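Local coordinates for GrpU microcompartment shell protein (PDB 4OLP) that forms six-chain assemblies that probably tile the shell of a glycyl-radical-type bacterial microcompartment, and binds an iron-sulfur cluster, at residues Y50-Q53 with A54-S57; R19-S23 with E24-R28. One frame throughout, in Å; residues are numbered along the deposited sequence.

Contact 1: residues Y50-Q53 with A54-S57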
loop_
_atom_site.group_PDB
_atom_site.type_symbol
_atom_site.label_atom_id
_atom_site.label_comp_id
_atom_site.label_asym_id
_atom_site.label_seq_id
_atom_site.Cartn_x
_atom_site.Cartn_y
_atom_site.Cartn_z
ATOM N N TYR B 50 -13.725 17.574 -9.159
ATOM C CA TYR B 50 -13.291 18.916 -8.845
ATOM C C TYR B 50 -12.139 19.405 -9.721
ATOM O O TYR B 50 -12.066 20.595 -9.992
ATOM C CB TYR B 50 -12.996 19.049 -7.346
ATOM C CG TYR B 50 -14.266 19.082 -6.515
ATOM C CD1 TYR B 50 -15.193 20.103 -6.674
ATOM C CD2 TYR B 50 -14.540 18.076 -5.590
ATOM C CE1 TYR B 50 -16.357 20.116 -5.921
ATOM C CE2 TYR B 50 -15.697 18.080 -4.840
ATOM C CZ TYR B 50 -16.607 19.101 -5.005
ATOM O OH TYR B 50 -17.762 19.104 -4.237
ATOM N N ALA B 51 -11.271 18.504 -10.192
ATOM C CA ALA B 51 -10.203 18.887 -11.138
ATOM C C ALA B 51 -10.787 19.417 -12.430
ATOM O O ALA B 51 -10.410 20.465 -12.948
ATOM C CB ALA B 51 -9.314 17.708 -11.461
ATOM N N ASP B 52 -11.772 18.687 -12.915
ATOM C CA ASP B 52 -12.411 19.001 -14.159
ATOM C C ASP B 52 -13.024 20.406 -14.063
ATOM O O ASP B 52 -12.885 21.217 -14.986
ATOM C CB ASP B 52 -13.475 17.949 -14.440
ATOM C CG ASP B 52 -14.327 18.295 -15.629
ATOM O OD1 ASP B 52 -13.839 18.113 -16.759
ATOM O OD2 ASP B 52 -15.483 18.749 -15.419
ATOM N N GLN B 53 -13.694 20.671 -12.941
ATOM C CA GLN B 53 -14.238 21.986 -12.635
ATOM C C GLN B 53 -13.143 23.032 -12.803
ATOM O O GLN B 53 -13.240 23.967 -13.610
ATOM C CB GLN B 53 -14.684 21.988 -11.129
ATOM C CG GLN B 53 -15.933 21.211 -10.726
ATOM C CD GLN B 53 -17.164 21.817 -11.321
ATOM O OE1 GLN B 53 -17.272 21.930 -12.539
ATOM N NE2 GLN B 53 -18.099 22.238 -10.466
ATOM N N ALA B 54 -12.070 22.828 -12.060
ATOM C CA ALA B 54 -10.942 23.740 -12.054
ATOM C C ALA B 54 -10.295 23.907 -13.415
ATOM O O ALA B 54 -9.825 25.000 -13.754
ATOM C CB ALA B 54 -9.894 23.253 -11.084
ATOM N N SER B 55 -10.240 22.824 -14.184
ATOM C CA SER B 55 -9.644 22.904 -15.504
ATOM C C SER B 55 -10.507 23.769 -16.413
ATOM O O SER B 55 -9.985 24.432 -17.312
ATOM C CB SER B 55 -9.459 21.518 -16.092
ATOM O OG SER B 55 -10.696 20.986 -16.495
ATOM N N LYS B 56 -11.816 23.779 -16.165
ATOM C CA LYS B 56 -12.732 24.615 -16.940
ATOM C C LYS B 56 -12.630 26.064 -16.489
ATOM O O LYS B 56 -12.923 26.973 -17.258
ATOM C CB LYS B 56 -14.178 24.117 -16.825
ATOM C CG LYS B 56 -14.392 22.805 -17.525
ATOM C CD LYS B 56 -15.696 22.147 -17.124
ATOM C CE LYS B 56 -15.996 20.947 -18.016
ATOM N NZ LYS B 56 -16.981 20.017 -17.396
ATOM N N SER B 57 -12.227 26.272 -15.240
ATOM C CA SER B 57 -12.086 27.618 -14.709
ATOM C C SER B 57 -10.790 28.268 -15.172
ATOM O O SER B 57 -9.739 27.639 -15.227
ATOM C CB SER B 57 -12.132 27.637 -13.170
ATOM O OG SER B 57 -13.333 27.088 -12.630
#

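Contact 2: residues R19-S23 with E24-R28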
loop_
_atom_site.group_PDB
_atom_site.type_symbol
_atom_site.label_atom_id
_atom_site.label_comp_id
_atom_site.label_asym_id
_atom_site.label_seq_id
_atom_site.Cartn_x
_atom_site.Cartn_y
_atom_site.Cartn_z
ATOM N N ARG B 19 8.050 17.799 -8.646
ATOM C CA ARG B 19 8.598 16.446 -8.546
ATOM C C ARG B 19 7.523 15.426 -8.286
ATOM O O ARG B 19 7.662 14.284 -8.670
ATOM C CB ARG B 19 9.597 16.357 -7.404
ATOM C CG ARG B 19 10.997 16.705 -7.821
ATOM C CD ARG B 19 11.620 17.516 -6.706
ATOM N NE ARG B 19 12.528 18.554 -7.189
ATOM C CZ ARG B 19 13.165 19.413 -6.396
ATOM N NH1 ARG B 19 13.025 19.336 -5.072
ATOM N NH2 ARG B 19 13.956 20.342 -6.923
ATOM N N ARG B 20 6.450 15.829 -7.630
ATOM C CA ARG B 20 5.414 14.895 -7.271
ATOM C C ARG B 20 4.181 14.935 -8.166
ATOM O O ARG B 20 3.144 14.354 -7.810
ATOM C CB ARG B 20 4.971 15.130 -5.848
ATOM C CG ARG B 20 5.816 14.459 -4.783
ATOM C CD ARG B 20 4.772 13.619 -4.069
ATOM N NE ARG B 20 5.028 13.085 -2.739
ATOM C CZ ARG B 20 4.054 12.810 -1.863
ATOM N NH1 ARG B 20 2.778 13.064 -2.153
ATOM N NH2 ARG B 20 4.346 12.297 -0.675
ATOM N N MET B 21 4.282 15.602 -9.316
ATOM C CA MET B 21 3.218 15.556 -10.304
ATOM C C MET B 21 3.694 14.945 -11.630
ATOM O O MET B 21 4.890 14.840 -11.871
ATOM C CB MET B 21 2.566 16.905 -10.518
ATOM C CG MET B 21 3.491 18.083 -10.642
ATOM S SD MET B 21 2.574 19.579 -10.168
ATOM C CE MET B 21 2.128 20.146 -11.801
ATOM N N PRO B 22 2.742 14.496 -12.470
ATOM C CA PRO B 22 3.041 13.990 -13.798
ATOM C C PRO B 22 3.783 14.994 -14.682
ATOM O O PRO B 22 3.520 16.207 -14.613
ATOM C CB PRO B 22 1.658 13.701 -14.383
ATOM C CG PRO B 22 0.740 13.580 -13.228
ATOM C CD PRO B 22 1.296 14.446 -12.160
ATOM N N SER B 23 4.673 14.486 -15.536
ATOM C CA SER B 23 5.477 15.353 -16.392
ATOM C C SER B 23 4.567 16.265 -17.231
ATOM O O SER B 23 4.845 17.451 -17.393
ATOM C CB SER B 23 6.407 14.529 -17.284
ATOM O OG SER B 23 5.668 13.778 -18.220
ATOM N N GLU B 24 3.447 15.713 -17.691
ATOM C CA GLU B 24 2.482 16.443 -18.520
ATOM C C GLU B 24 1.910 17.682 -17.820
ATOM O O GLU B 24 1.790 18.745 -18.422
ATOM C CB GLU B 24 1.317 15.529 -18.911
ATOM C CG GLU B 24 1.647 14.380 -19.875
ATOM C CD GLU B 24 2.414 13.199 -19.281
ATOM O OE1 GLU B 24 3.001 12.368 -20.050
ATOM O OE2 GLU B 24 2.418 13.084 -18.044
ATOM N N SER B 25 1.565 17.536 -16.543
ATOM C CA SER B 25 1.034 18.648 -15.751
ATOM C C SER B 25 2.087 19.721 -15.502
ATOM O O SER B 25 1.756 20.893 -15.408
ATOM C CB SER B 25 0.439 18.148 -14.414
ATOM O OG SER B 25 -0.393 17.022 -14.620
ATOM N N ARG B 26 3.344 19.329 -15.358
ATOM C CA ARG B 26 4.401 20.339 -15.052
ATOM C C ARG B 26 4.416 21.689 -15.800
ATOM O O ARG B 26 4.699 22.737 -15.188
ATOM C CB ARG B 26 5.776 19.713 -15.175
ATOM C CG ARG B 26 6.131 18.920 -13.954
ATOM C CD ARG B 26 7.292 18.023 -14.234
ATOM N NE ARG B 26 7.338 17.009 -13.215
ATOM C CZ ARG B 26 7.911 15.830 -13.370
ATOM N NH1 ARG B 26 8.496 15.521 -14.524
ATOM N NH2 ARG B 26 7.875 14.956 -12.368
ATOM N N ASN B 27 4.164 21.674 -17.106
ATOM C CA ASN B 27 4.130 22.920 -17.896
ATOM C C ASN B 27 2.998 23.836 -17.469
ATOM O O ASN B 27 3.106 25.063 -17.547
ATOM C CB ASN B 27 3.948 22.630 -19.399
ATOM C CG ASN B 27 5.248 22.264 -20.125
ATOM O OD1 ASN B 27 6.358 22.438 -19.622
ATOM N ND2 ASN B 27 5.098 21.755 -21.340
ATOM N N ARG B 28 1.878 23.262 -17.049
ATOM C CA ARG B 28 0.728 24.102 -16.710
ATOM C C ARG B 28 1.006 25.175 -15.622
ATOM O O ARG B 28 0.240 26.147 -15.474
ATOM C CB ARG B 28 -0.475 23.217 -16.341
ATOM C CG ARG B 28 -1.154 22.611 -17.577
ATOM C CD ARG B 28 -1.271 21.096 -17.545
ATOM N NE ARG B 28 -2.226 20.637 -16.535
ATOM C CZ ARG B 28 -2.659 19.381 -16.409
ATOM N NH1 ARG B 28 -2.228 18.428 -17.230
ATOM N NH2 ARG B 28 -3.528 19.071 -15.450
#

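Contact 1: residues Y50-Q53 with A54-S57
D52 and K56, one helical turn apart on helix 44-56, are joined by a salt bridge. K56 NZ lies 2.8 Å from D52 OD2 and meets the syn lone pair of that oxygen. D52 swings its carboxylate away from its own backbone N, with CG anti to it (chi1 172°). K56 is extended beyond CG, so its methylenes run past D52 O before NZ arrives at the carboxylate. Both charged ends also serve the subunit interface. D52 OD1 accepts from T10 N and is hydrogen-bonded to T13 OG1 of a second subunit, and K56 NZ donates to the carbonyls of N7 and A8 there.

Two hydroxyls fold back onto carbonyls of the preceding turn. S55 OG donates to D52 O at 2.7 Å and is also hydrogen-bonded to T10 OG1 of the second subunit. K56 N reaches D52 O at 3.0 Å from the same face of the carbonyl plane as S55 OG. S57 OG approaches Q53 O from above the carbonyl plane at 3.3 Å, while S57 N binds that oxygen in the plane at 3.0 Å.

The rest are regular helix bonds. A54 N donates to Y50 O at 3.0 Å and S55 N to A51 O at 2.7 Å. S57 is the first residue to leave helical angles. The methyls of A51 and A54 pack on strand 60-65, on the sheet side of this BMC-domain helix.

D52 O and Q53 O therefore each take two hydrogen bonds near the helix end. The salt bridge would partly offset both charges at the subunit interface.

Contact 2: residues R19-S23 with E24-R28
R26 sends its side chain back along the turn toward S23 and M21. The chain is extended from CG to NE, which carries the guanidinium past the backbone of S23. S23 N lies over the centre of one guanidinium face, and S23 CB is 3.6 Å from R26 NH1. R19 O sits near the plane at the edge of the group, 3.8 Å from R26 NH2. M21 O lies obliquely, 3.0 Å from R26 NH2. The strongest polar partner of R26 is K18 O, which accepts from R26 NE.

M21 bends at chi3 (-98°), and this brings CE to 3.7 Å from S25 CB. Its side chain also packs on S63 and L29. P22 lays its ring alongside the S25 hydroxyl, with P22 CG 3.9 Å from S25 OG.

This is the turn between helix 11-19 and the short helix 23-26, which precedes strand 36-42 in the chain. The first turn of that helix is held by R26 N, which donates to P22 O at 3.2 Å. Weaker bonds run from S25 N to P22 O and from R26 N to S23 O. R28 NE forms a salt bridge with E12 of a second subunit.

On the exposed side, E24 bends at chi2 (74°) and turns its carboxylate back toward S23. S23 OG donates weakly to E24 OE2 at 3.3 Å.

In the fold
The chain starts with strand 3-7, an outermost strand, within this chain, of the antiparallel sheet, and then runs through helix 11-19. Contact 2 closes the short connection from that helix into helix 23-26. Strand 36-42 and the first half of helix 44-56 come next. Contact 1 then spans the last two turns of that helix, just before strand 60-65. The two contacts follow in series and neither nest nor cross. Their centres are about 16 Å apart and their nearest atoms about 6 Å, without touching. Strand 60-65 links them, since side chains from both pack on it. Both also meet the second subunit, and contact 2 reaches a third through R19 and R20.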